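Local coordinates for protein YCAC GENE product (Escherichia coli, PDB 1YAC) that is probably a hydrolase of the isochorismatase-like family, assembled as an octamer, whose substrate is unknown, at residues Y5-D9 and F131-V135; L17-Q21 and I110-V114; F121-I127 and R154-A160; A47-N51 and D179-L183. One frame throughout, in Å; residues are numbered along the deposited sequence.

Interaction 1 (Y5-D9 and F131-V135); sequences YVRLD and FDVFV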
loop_
_atom_site.group_PDB
_atom_site.type_symbol
_atom_site.label_atom_id
_atom_site.label_comp_id
_atom_site.label_asym_id
_atom_site.label_seq_id
_atom_site.Cartn_x
_atom_site.Cartn_y
_atom_site.Cartn_z
ATOM N N TYR A 5 -14.633 -27.523 17.513
ATOM C CA TYR A 5 -14.907 -26.613 16.407
ATOM C C TYR A 5 -16.344 -26.136 16.683
ATOM O O TYR A 5 -17.299 -26.898 16.503
ATOM C CB TYR A 5 -14.816 -27.396 15.093
ATOM C CG TYR A 5 -15.243 -26.696 13.812
ATOM C CD1 TYR A 5 -15.403 -25.304 13.736
ATOM C CD2 TYR A 5 -15.463 -27.446 12.666
ATOM C CE1 TYR A 5 -15.769 -24.689 12.524
ATOM C CE2 TYR A 5 -15.830 -26.857 11.467
ATOM C CZ TYR A 5 -15.982 -25.486 11.394
ATOM O OH TYR A 5 -16.351 -24.937 10.181
ATOM N N VAL A 6 -16.476 -24.918 17.209
ATOM C CA VAL A 6 -17.783 -24.333 17.526
ATOM C C VAL A 6 -18.250 -23.629 16.246
ATOM O O VAL A 6 -17.951 -22.451 16.008
ATOM C CB VAL A 6 -17.673 -23.331 18.723
ATOM C CG1 VAL A 6 -19.042 -22.723 19.073
ATOM C CG2 VAL A 6 -17.082 -24.036 19.930
ATOM N N ARG A 7 -18.929 -24.392 15.395
ATOM C CA ARG A 7 -19.406 -23.883 14.117
ATOM C C ARG A 7 -20.856 -23.433 14.089
ATOM O O ARG A 7 -21.700 -23.957 14.821
ATOM C CB ARG A 7 -19.146 -24.902 13.012
ATOM C CG ARG A 7 -19.769 -26.273 13.200
ATOM C CD ARG A 7 -19.621 -27.042 11.884
ATOM N NE ARG A 7 -19.974 -28.456 11.972
ATOM C CZ ARG A 7 -19.916 -29.298 10.944
ATOM N NH1 ARG A 7 -19.517 -28.877 9.750
ATOM N NH2 ARG A 7 -20.268 -30.565 11.101
ATOM N N LEU A 8 -21.127 -22.440 13.245
ATOM C CA LEU A 8 -22.463 -21.886 13.087
ATOM C C LEU A 8 -23.464 -22.961 12.723
ATOM O O LEU A 8 -23.196 -23.834 11.898
ATOM C CB LEU A 8 -22.469 -20.790 12.027
ATOM C CG LEU A 8 -21.789 -19.485 12.443
ATOM C CD1 LEU A 8 -21.647 -18.558 11.213
ATOM C CD2 LEU A 8 -22.596 -18.809 13.555
ATOM N N ASP A 9 -24.613 -22.875 13.379
ATOM C CA ASP A 9 -25.712 -23.808 13.225
ATOM C C ASP A 9 -26.905 -22.938 12.848
ATOM O O ASP A 9 -27.373 -22.137 13.652
ATOM C CB ASP A 9 -25.924 -24.501 14.571
ATOM C CG ASP A 9 -27.052 -25.517 14.557
ATOM O OD1 ASP A 9 -27.907 -25.514 13.637
ATOM O OD2 ASP A 9 -27.089 -26.320 15.515
ATOM N N PHE A 131 -22.757 -16.326 25.555
ATOM C CA PHE A 131 -23.094 -16.585 24.153
ATOM C C PHE A 131 -21.853 -16.914 23.316
ATOM O O PHE A 131 -20.733 -16.531 23.662
ATOM C CB PHE A 131 -23.763 -15.355 23.524
ATOM C CG PHE A 131 -25.156 -15.087 24.021
ATOM C CD1 PHE A 131 -26.255 -15.660 23.387
ATOM C CD2 PHE A 131 -25.373 -14.229 25.097
ATOM C CE1 PHE A 131 -27.556 -15.373 23.819
ATOM C CE2 PHE A 131 -26.659 -13.937 25.537
ATOM C CZ PHE A 131 -27.752 -14.512 24.893
ATOM N N ASP A 132 -22.055 -17.641 22.226
ATOM C CA ASP A 132 -20.971 -17.935 21.299
ATOM C C ASP A 132 -21.095 -16.815 20.277
ATOM O O ASP A 132 -22.105 -16.710 19.592
ATOM C CB ASP A 132 -21.166 -19.302 20.658
ATOM C CG ASP A 132 -20.893 -20.414 21.634
ATOM O OD1 ASP A 132 -19.975 -20.236 22.465
ATOM O OD2 ASP A 132 -21.611 -21.433 21.605
ATOM N N VAL A 133 -20.073 -15.977 20.197
ATOM C CA VAL A 133 -20.101 -14.819 19.313
ATOM C C VAL A 133 -19.240 -14.968 18.072
ATOM O O VAL A 133 -18.082 -15.372 18.147
ATOM C CB VAL A 133 -19.678 -13.545 20.098
ATOM C CG1 VAL A 133 -19.643 -12.317 19.197
ATOM C CG2 VAL A 133 -20.633 -13.311 21.275
ATOM N N PHE A 134 -19.823 -14.596 16.937
ATOM C CA PHE A 134 -19.172 -14.653 15.636
ATOM C C PHE A 134 -19.271 -13.232 15.053
ATOM O O PHE A 134 -20.370 -12.726 14.810
ATOM C CB PHE A 134 -19.917 -15.645 14.732
ATOM C CG PHE A 134 -19.938 -17.060 15.256
ATOM C CD1 PHE A 134 -20.792 -17.422 16.294
ATOM C CD2 PHE A 134 -19.123 -18.032 14.690
ATOM C CE1 PHE A 134 -20.840 -18.745 16.760
ATOM C CE2 PHE A 134 -19.157 -19.351 15.138
ATOM C CZ PHE A 134 -20.019 -19.709 16.180
ATOM N N VAL A 135 -18.128 -12.582 14.869
ATOM C CA VAL A 135 -18.086 -11.221 14.339
ATOM C C VAL A 135 -17.870 -11.242 12.829
ATOM O O VAL A 135 -16.975 -11.941 12.346
ATOM C CB VAL A 135 -16.933 -10.427 15.007
ATOM C CG1 VAL A 135 -16.775 -9.050 14.375
ATOM C CG2 VAL A 135 -17.197 -10.314 16.507
#
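The N-terminal arm, before the first strand, crosses over the side chains of strand 132-136 in the parallel sheet. No hydrogen bond joins the two segments. D132 comes first. Its CA-to-CB bond points toward the arm, and D132 OD2 lies 3.8 Å from V6 CG1, a van der Waals contact. V133 points away and packs under helix 115-128, on A123, A126 and I127. F134 contributes the largest share. L8 CD2 sits over one face of its ring, 3.4 Å from the F134 ring centroid and 6° off the normal, a CH-pi contact. V6 O approaches the ring edge, 3.4 Å from F134 CE2, and V6 CG1 is 4.3 Å from F134 CZ. V6 is the centre of an inverse gamma turn, and its carbonyl also accepts a hydrogen bond from Q161. R7 points away from the strand and forms a salt bridge with D92 of a second subunit. R154 of that subunit packs on F134. V6 and L8 thus meet F134 by apolar and CH-pi contacts without a hydrogen bond, while R7 places its charge at the subunit interface.

Interaction 2 (L17-Q21 and I110-V114); sequences LVDHQ and IAGVV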
loop_
_atom_site.group_PDB
_atom_site.type_symbol
_atom_site.label_atom_id
_atom_site.label_comp_id
_atom_site.label_asym_id
_atom_site.label_seq_id
_atom_site.Cartn_x
_atom_site.Cartn_y
_atom_site.Cartn_z
ATOM N N LEU A 17 -27.612 -6.710 13.791
ATOM C CA LEU A 17 -27.113 -5.674 12.885
ATOM C C LEU A 17 -27.155 -4.368 13.668
ATOM O O LEU A 17 -28.221 -3.778 13.872
ATOM C CB LEU A 17 -27.970 -5.618 11.622
ATOM C CG LEU A 17 -28.036 -6.943 10.846
ATOM C CD1 LEU A 17 -28.869 -6.761 9.576
ATOM C CD2 LEU A 17 -26.617 -7.416 10.487
ATOM N N VAL A 18 -25.975 -3.903 14.067
ATOM C CA VAL A 18 -25.842 -2.727 14.910
ATOM C C VAL A 18 -25.355 -1.422 14.279
ATOM O O VAL A 18 -24.196 -1.303 13.871
ATOM C CB VAL A 18 -24.902 -3.055 16.116
ATOM C CG1 VAL A 18 -25.003 -1.973 17.203
ATOM C CG2 VAL A 18 -25.218 -4.446 16.692
ATOM N N ASP A 19 -26.258 -0.448 14.230
ATOM C CA ASP A 19 -25.962 0.900 13.758
ATOM C C ASP A 19 -25.420 1.121 12.339
ATOM O O ASP A 19 -24.548 1.969 12.126
ATOM C CB ASP A 19 -25.057 1.611 14.772
ATOM C CG ASP A 19 -25.597 1.549 16.194
ATOM O OD1 ASP A 19 -26.769 1.169 16.399
ATOM O OD2 ASP A 19 -24.833 1.863 17.125
ATOM N N HIS A 20 -25.905 0.344 11.377
ATOM C CA HIS A 20 -25.507 0.543 9.986
ATOM C C HIS A 20 -26.395 1.713 9.544
ATOM O O HIS A 20 -27.401 1.530 8.839
ATOM C CB HIS A 20 -25.805 -0.706 9.138
ATOM C CG HIS A 20 -24.888 -1.867 9.402
ATOM N ND1 HIS A 20 -25.250 -2.939 10.194
ATOM C CD2 HIS A 20 -23.652 -2.155 8.922
ATOM C CE1 HIS A 20 -24.284 -3.836 10.187
ATOM N NE2 HIS A 20 -23.298 -3.387 9.425
ATOM N N GLN A 21 -26.048 2.906 10.012
ATOM C CA GLN A 21 -26.818 4.111 9.718
ATOM C C GLN A 21 -26.188 4.985 8.632
ATOM O O GLN A 21 -24.966 5.026 8.495
ATOM C CB GLN A 21 -27.040 4.890 11.014
ATOM C CG GLN A 21 -27.923 4.120 12.004
ATOM C CD GLN A 21 -27.792 4.623 13.426
ATOM O OE1 GLN A 21 -27.289 3.854 14.273
ATOM N NE2 GLN A 21 -28.182 5.784 13.704
ATOM N N ILE A 110 -22.643 -11.040 14.727
ATOM C CA ILE A 110 -22.723 -9.595 14.897
ATOM C C ILE A 110 -21.921 -8.784 13.884
ATOM O O ILE A 110 -20.789 -9.138 13.553
ATOM C CB ILE A 110 -22.227 -9.205 16.308
ATOM C CG1 ILE A 110 -22.870 -10.104 17.365
ATOM C CG2 ILE A 110 -22.572 -7.744 16.605
ATOM C CD1 ILE A 110 -22.396 -9.821 18.807
ATOM N N ALA A 111 -22.508 -7.676 13.429
ATOM C CA ALA A 111 -21.850 -6.768 12.486
ATOM C C ALA A 111 -22.425 -5.384 12.739
ATOM O O ALA A 111 -23.544 -5.265 13.244
ATOM C CB ALA A 111 -22.106 -7.200 11.053
ATOM N N GLY A 112 -21.691 -4.337 12.371
ATOM C CA GLY A 112 -22.177 -2.988 12.612
ATOM C C GLY A 112 -21.102 -1.925 12.489
ATOM O O GLY A 112 -20.013 -2.200 11.982
ATOM N N VAL A 113 -21.411 -0.699 12.910
ATOM C CA VAL A 113 -20.438 0.384 12.833
ATOM C C VAL A 113 -20.541 1.305 14.046
ATOM O O VAL A 113 -21.636 1.509 14.575
ATOM C CB VAL A 113 -20.482 1.181 11.455
ATOM C CG1 VAL A 113 -21.564 0.681 10.520
ATOM C CG2 VAL A 113 -20.555 2.695 11.656
ATOM N N VAL A 114 -19.416 1.714 14.631
ATOM C CA VAL A 114 -18.044 1.370 14.240
ATOM C C VAL A 114 -17.620 0.068 14.917
ATOM O O VAL A 114 -18.049 -0.251 16.023
ATOM C CB VAL A 114 -17.015 2.504 14.510
ATOM C CG1 VAL A 114 -17.368 3.734 13.672
ATOM C CG2 VAL A 114 -16.930 2.851 15.984
#
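Strands 13-18 and 107-112 are neighbours in the parallel sheet, with L17 paired to A111 and V18 to G112. V18 N donates to A111 O at 2.9 Å in an almost linear bond. V113 N donates to V18 O at 3.0 Å. G112 fits tightly: its CA is 2.9 Å from V18 O, and a CB on it would clash with that oxygen.

Of the apolar contacts, V18 CG2 lies 4.2 Å from I110 CG2. G112 CA sits over the face of the H20 ring, 3.6 Å from the centroid, a CH-pi contact. H20 CD2 also touches V113 CG1 at 3.9 Å.

The polar side chains find partners beyond the two segments. D19 OD1 pairs with R84 in a salt bridge, D19 packs on C118, and H20 NE2 bonds to A139 O. D19 CB is 3.4 Å from V113 O, which has no hydrogen-bond partner in the model.

In related isochorismatase-like hydrolases an Asp, a basic residue and a nucleophilic Cys act together, with a cis peptide nearby. D19, R84, C118 and the cis bond between V113 and V114 are consistent with such a site. The bonds of V18 thus fix the strand end just before D19.

Interaction 3 (F121-I127 and R154-A160); sequences FPALSAI and RMSQAGA. Unlike the reference sequence in segment 154-160: M155 (reference Leu).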
loop_
_atom_site.group_PDB
_atom_site.type_symbol
_atom_site.label_atom_id
_atom_site.label_comp_id
_atom_site.label_asym_id
_atom_site.label_seq_id
_atom_site.Cartn_x
_atom_site.Cartn_y
_atom_site.Cartn_z
ATOM N N PHE A 121 -18.267 -3.706 21.797
ATOM C CA PHE A 121 -18.875 -3.604 23.131
ATOM C C PHE A 121 -19.932 -4.699 23.359
ATOM O O PHE A 121 -19.823 -5.485 24.321
ATOM C CB PHE A 121 -19.429 -2.194 23.402
ATOM C CG PHE A 121 -18.371 -1.102 23.464
ATOM C CD1 PHE A 121 -17.020 -1.380 23.239
ATOM C CD2 PHE A 121 -18.741 0.215 23.727
ATOM C CE1 PHE A 121 -16.044 -0.354 23.271
ATOM C CE2 PHE A 121 -17.774 1.244 23.762
ATOM C CZ PHE A 121 -16.424 0.954 23.532
ATOM N N PRO A 122 -20.954 -4.784 22.476
ATOM C CA PRO A 122 -21.939 -5.843 22.717
ATOM C C PRO A 122 -21.354 -7.247 22.519
ATOM O O PRO A 122 -21.799 -8.202 23.170
ATOM C CB PRO A 122 -23.062 -5.499 21.736
ATOM C CG PRO A 122 -22.373 -4.738 20.656
ATOM C CD PRO A 122 -21.411 -3.880 21.406
ATOM N N ALA A 123 -20.359 -7.388 21.636
ATOM C CA ALA A 123 -19.735 -8.709 21.450
ATOM C C ALA A 123 -19.103 -9.161 22.778
ATOM O O ALA A 123 -19.293 -10.296 23.207
ATOM C CB ALA A 123 -18.670 -8.677 20.338
ATOM N N LEU A 124 -18.385 -8.257 23.439
ATOM C CA LEU A 124 -17.722 -8.572 24.699
ATOM C C LEU A 124 -18.743 -8.842 25.803
ATOM O O LEU A 124 -18.566 -9.754 26.615
ATOM C CB LEU A 124 -16.773 -7.426 25.098
ATOM C CG LEU A 124 -15.629 -7.150 24.113
ATOM C CD1 LEU A 124 -14.829 -5.920 24.540
ATOM C CD2 LEU A 124 -14.730 -8.370 24.003
ATOM N N SER A 125 -19.805 -8.044 25.831
ATOM C CA SER A 125 -20.869 -8.206 26.826
ATOM C C SER A 125 -21.539 -9.566 26.646
ATOM O O SER A 125 -21.766 -10.287 27.618
ATOM C CB SER A 125 -21.916 -7.096 26.670
ATOM O OG SER A 125 -21.395 -5.812 27.028
ATOM N N ALA A 126 -21.813 -9.924 25.395
ATOM C CA ALA A 126 -22.458 -11.193 25.061
ATOM C C ALA A 126 -21.587 -12.400 25.439
ATOM O O ALA A 126 -22.095 -13.416 25.926
ATOM C CB ALA A 126 -22.824 -11.222 23.577
ATOM N N ILE A 127 -20.276 -12.280 25.228
ATOM C CA ILE A 127 -19.349 -13.352 25.582
ATOM C C ILE A 127 -19.405 -13.544 27.099
ATOM O O ILE A 127 -19.493 -14.683 27.579
ATOM C CB ILE A 127 -17.890 -13.033 25.113
ATOM C CG1 ILE A 127 -17.779 -13.227 23.595
ATOM C CG2 ILE A 127 -16.857 -13.916 25.850
ATOM C CD1 ILE A 127 -16.483 -12.704 22.996
ATOM N N ARG A 154 -8.866 -7.268 20.509
ATOM C CA ARG A 154 -9.675 -7.235 21.725
ATOM C C ARG A 154 -10.800 -8.281 21.719
ATOM O O ARG A 154 -11.013 -8.977 22.714
ATOM C CB ARG A 154 -10.244 -5.830 21.953
ATOM C CG ARG A 154 -10.722 -5.609 23.392
ATOM C CD ARG A 154 -11.319 -4.226 23.597
ATOM N NE ARG A 154 -11.583 -3.996 25.017
ATOM C CZ ARG A 154 -12.433 -3.091 25.486
ATOM N NH1 ARG A 154 -13.113 -2.316 24.649
ATOM N NH2 ARG A 154 -12.612 -2.971 26.794
ATOM N N MET A 155 -11.496 -8.418 20.592
ATOM C CA MET A 155 -12.583 -9.388 20.497
ATOM C C MET A 155 -12.072 -10.832 20.482
ATOM O O MET A 155 -12.611 -11.702 21.176
ATOM C CB MET A 155 -13.462 -9.091 19.278
ATOM C CG MET A 155 -14.178 -7.747 19.386
ATOM S SD MET A 155 -15.259 -7.385 18.007
ATOM C CE MET A 155 -14.102 -7.083 16.669
ATOM N N SER A 156 -10.999 -11.073 19.740
ATOM C CA SER A 156 -10.405 -12.404 19.655
ATOM C C SER A 156 -9.891 -12.856 21.032
ATOM O O SER A 156 -10.101 -14.001 21.436
ATOM C CB SER A 156 -9.254 -12.397 18.643
ATOM O OG SER A 156 -8.749 -13.705 18.450
ATOM N N GLN A 157 -9.251 -11.925 21.738
ATOM C CA GLN A 157 -8.686 -12.113 23.077
ATOM C C GLN A 157 -9.801 -12.611 24.018
ATOM O O GLN A 157 -9.587 -13.511 24.838
ATOM C CB GLN A 157 -8.103 -10.750 23.537
ATOM C CG GLN A 157 -7.453 -10.645 24.932
ATOM C CD GLN A 157 -6.825 -9.240 25.215
ATOM O OE1 GLN A 157 -7.529 -8.219 25.274
ATOM N NE2 GLN A 157 -5.503 -9.208 25.425
ATOM N N ALA A 158 -11.007 -12.080 23.830
ATOM C CA ALA A 158 -12.156 -12.445 24.656
ATOM C C ALA A 158 -12.818 -13.753 24.248
ATOM O O ALA A 158 -13.677 -14.258 24.962
ATOM C CB ALA A 158 -13.180 -11.329 24.639
ATOM N N GLY A 159 -12.473 -14.265 23.072
ATOM C CA GLY A 159 -13.068 -15.506 22.617
ATOM C C GLY A 159 -14.013 -15.382 21.428
ATOM O O GLY A 159 -14.639 -16.355 21.041
ATOM N N ALA A 160 -14.133 -14.195 20.846
ATOM C CA ALA A 160 -15.004 -14.033 19.676
ATOM C C ALA A 160 -14.359 -14.715 18.475
ATOM O O ALA A 160 -13.131 -14.730 18.350
ATOM C CB ALA A 160 -15.210 -12.563 19.371
#
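Helices 115-128 and 145-158 run side by side: the axes of segments 121-127 and 154-158 approach to 10.0 Å and are only 7° from parallel. They belong to one helical layer of the three-layer alpha-beta-alpha sandwich, and strand 132-136 lies between them in the chain. Helix 145-158 ends in a Schellman motif, where G159 takes a positive phi. No hydrogen bond crosses between the segments. L124 and I127 fill the gap. L124 CD2 meets A158 CB at 3.4 Å, and I127 CD1 reaches A158 CB at 3.9 Å and A160 CB at 3.8 Å. Towards the sheet, A123 CB lies 4.3 Å from M155 SD; M155 differs from the reference sequence, which has Leu. R154 stretches out over L124, then turns its charge to another chain: E171 and Q161 of a third subunit bind it. Y5 of that subunit packs on F121 and L124. L124 CD1 sits over one face of the guanidinium, 3.8 Å from R154 NE, while F121 CE1 lies at its edge, 3.8 Å from R154 NH1.

Interaction 4 (A47-N51 and D179-L183); sequences AKYFN and DIAGL. Unlike the reference sequence in segment 179-183: A181 (reference Glu).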
loop_
_atom_site.group_PDB
_atom_site.type_symbol
_atom_site.label_atom_id
_atom_site.label_comp_id
_atom_site.label_asym_id
_atom_site.label_seq_id
_atom_site.Cartn_x
_atom_site.Cartn_y
_atom_site.Cartn_z
ATOM N N ALA A 47 -28.974 -13.545 6.086
ATOM C CA ALA A 47 -29.799 -13.652 7.285
ATOM C C ALA A 47 -31.222 -14.009 6.855
ATOM O O ALA A 47 -31.877 -14.879 7.446
ATOM C CB ALA A 47 -29.799 -12.344 8.050
ATOM N N LYS A 48 -31.687 -13.344 5.805
ATOM C CA LYS A 48 -33.017 -13.597 5.276
ATOM C C LYS A 48 -33.098 -14.996 4.656
ATOM O O LYS A 48 -34.030 -15.764 4.945
ATOM C CB LYS A 48 -33.379 -12.532 4.236
ATOM C CG LYS A 48 -34.727 -12.750 3.573
ATOM C CD LYS A 48 -35.774 -11.760 4.045
ATOM C CE LYS A 48 -36.014 -11.832 5.531
ATOM N NZ LYS A 48 -37.189 -10.995 5.910
ATOM N N TYR A 49 -32.106 -15.332 3.834
ATOM C CA TYR A 49 -32.063 -16.636 3.170
ATOM C C TYR A 49 -32.109 -17.814 4.152
ATOM O O TYR A 49 -32.841 -18.786 3.942
ATOM C CB TYR A 49 -30.816 -16.752 2.290
ATOM C CG TYR A 49 -30.662 -18.122 1.658
ATOM C CD1 TYR A 49 -31.579 -18.583 0.715
ATOM C CD2 TYR A 49 -29.616 -18.963 2.024
ATOM C CE1 TYR A 49 -31.456 -19.847 0.153
ATOM C CE2 TYR A 49 -29.487 -20.227 1.471
ATOM C CZ TYR A 49 -30.410 -20.661 0.532
ATOM O OH TYR A 49 -30.266 -21.909 -0.045
ATOM N N PHE A 50 -31.279 -17.744 5.191
ATOM C CA PHE A 50 -31.229 -18.786 6.198
ATOM C C PHE A 50 -32.332 -18.642 7.232
ATOM O O PHE A 50 -32.401 -19.441 8.164
ATOM C CB PHE A 50 -29.863 -18.802 6.888
ATOM C CG PHE A 50 -28.751 -19.274 6.002
ATOM C CD1 PHE A 50 -28.699 -20.608 5.588
ATOM C CD2 PHE A 50 -27.796 -18.381 5.521
ATOM C CE1 PHE A 50 -27.718 -21.042 4.707
ATOM C CE2 PHE A 50 -26.804 -18.811 4.631
ATOM C CZ PHE A 50 -26.769 -20.145 4.225
ATOM N N ASN A 51 -33.171 -17.611 7.107
ATOM C CA ASN A 51 -34.259 -17.428 8.066
ATOM C C ASN A 51 -33.784 -17.309 9.504
ATOM O O ASN A 51 -34.376 -17.902 10.400
ATOM C CB ASN A 51 -35.232 -18.604 7.998
ATOM C CG ASN A 51 -36.296 -18.408 6.984
ATOM O OD1 ASN A 51 -36.302 -19.036 5.938
ATOM N ND2 ASN A 51 -37.231 -17.566 7.295
ATOM N N ASP A 179 -29.946 -26.776 -1.099
ATOM C CA ASP A 179 -30.601 -25.801 -1.973
ATOM C C ASP A 179 -29.519 -25.120 -2.814
ATOM O O ASP A 179 -28.998 -24.063 -2.440
ATOM C CB ASP A 179 -31.377 -24.750 -1.165
ATOM C CG ASP A 179 -32.021 -23.685 -2.046
ATOM O OD1 ASP A 179 -32.173 -23.915 -3.266
ATOM O OD2 ASP A 179 -32.363 -22.603 -1.520
ATOM N N ILE A 180 -29.183 -25.730 -3.945
ATOM C CA ILE A 180 -28.153 -25.196 -4.833
ATOM C C ILE A 180 -28.480 -23.816 -5.388
ATOM O O ILE A 180 -27.721 -22.875 -5.201
ATOM C CB ILE A 180 -27.855 -26.173 -6.005
ATOM C CG1 ILE A 180 -27.227 -27.460 -5.461
ATOM C CG2 ILE A 180 -26.943 -25.515 -7.043
ATOM C CD1 ILE A 180 -26.910 -28.499 -6.524
ATOM N N ALA A 181 -29.627 -23.692 -6.044
ATOM C CA ALA A 181 -30.039 -22.427 -6.643
ATOM C C ALA A 181 -30.055 -21.256 -5.664
ATOM O O ALA A 181 -29.608 -20.159 -5.999
ATOM C CB ALA A 181 -31.405 -22.580 -7.308
ATOM N N GLY A 182 -30.551 -21.502 -4.457
ATOM C CA GLY A 182 -30.616 -20.460 -3.452
ATOM C C GLY A 182 -29.260 -19.911 -3.054
ATOM O O GLY A 182 -29.056 -18.688 -3.036
ATOM N N LEU A 183 -28.329 -20.802 -2.723
ATOM C CA LEU A 183 -26.995 -20.364 -2.325
ATOM C C LEU A 183 -26.285 -19.722 -3.514
ATOM O O LEU A 183 -25.633 -18.688 -3.374
ATOM C CB LEU A 183 -26.168 -21.539 -1.809
ATOM C CG LEU A 183 -24.890 -21.158 -1.061
ATOM C CD1 LEU A 183 -25.262 -20.570 0.308
ATOM C CD2 LEU A 183 -23.997 -22.395 -0.903
#
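Y49 is the main residue of this contact. It lies in the last turn of helix 33-49, and its CA-to-CB bond points toward the start of helix 180-190. Its hydroxyl donates a hydrogen bond to the carboxylate of D179, with Y49 OH 2.7 Å from D179 OD2. A weak hydrogen bond also links Y49 OH with H173 NE2. D179 does two jobs. It is the N-cap of helix 180-190, and D179 OD1 accepts from G182 N at 3.1 Å, the capping bond. Its two carboxylate oxygens are therefore divided, one for the helix start and one for the tyrosine. G182 lies beside the tyrosine tip, its CA 3.7 Å from Y49 OH. A CB on G182 would clash with both Y49 OH and D179 OD2, so the lack of a side chain lets the ring tip in. Helix 33-49 belongs to a helical layer of the alpha-beta-alpha sandwich, on the sheet face where L17 and A111 point. It closes in a Schellman motif, with N51 at positive phi. Helix 180-190, near the C-terminal end of the chain, leans on this turn. L183 makes the apolar part. L183 CD1 lies 4.4 Å from Y49 CE2 and 4.2 Å from F50 CZ. F50 in turn packs on A169 and L172 of helix 165-173, and L183 touches H173 and W176.

How the interactions relate
Interactions 1 and 2 share the central sheet. Strands 132-136 and 107-112 are neighbours there, and I110 N is 2.8 Å from F134 O, a probable hydrogen bond. Interaction 3 lies on the helical layer over these strands: V133 CG2 is 3.7 Å from I127 CG1, and I110 CD1 is 3.9 Å from A123 CA. Interaction 2 lies nearest the likely active site, since it holds D19 and borders C118 of helix 115-128, the helix that interaction 3 packs. Interactions 1 and 3 both reach neighbouring subunits: Y5 and R154 each meet another copy. Interaction 4 stands apart, its centre about 28 Å from that of interaction 3, on the opposite side of the chain's centre.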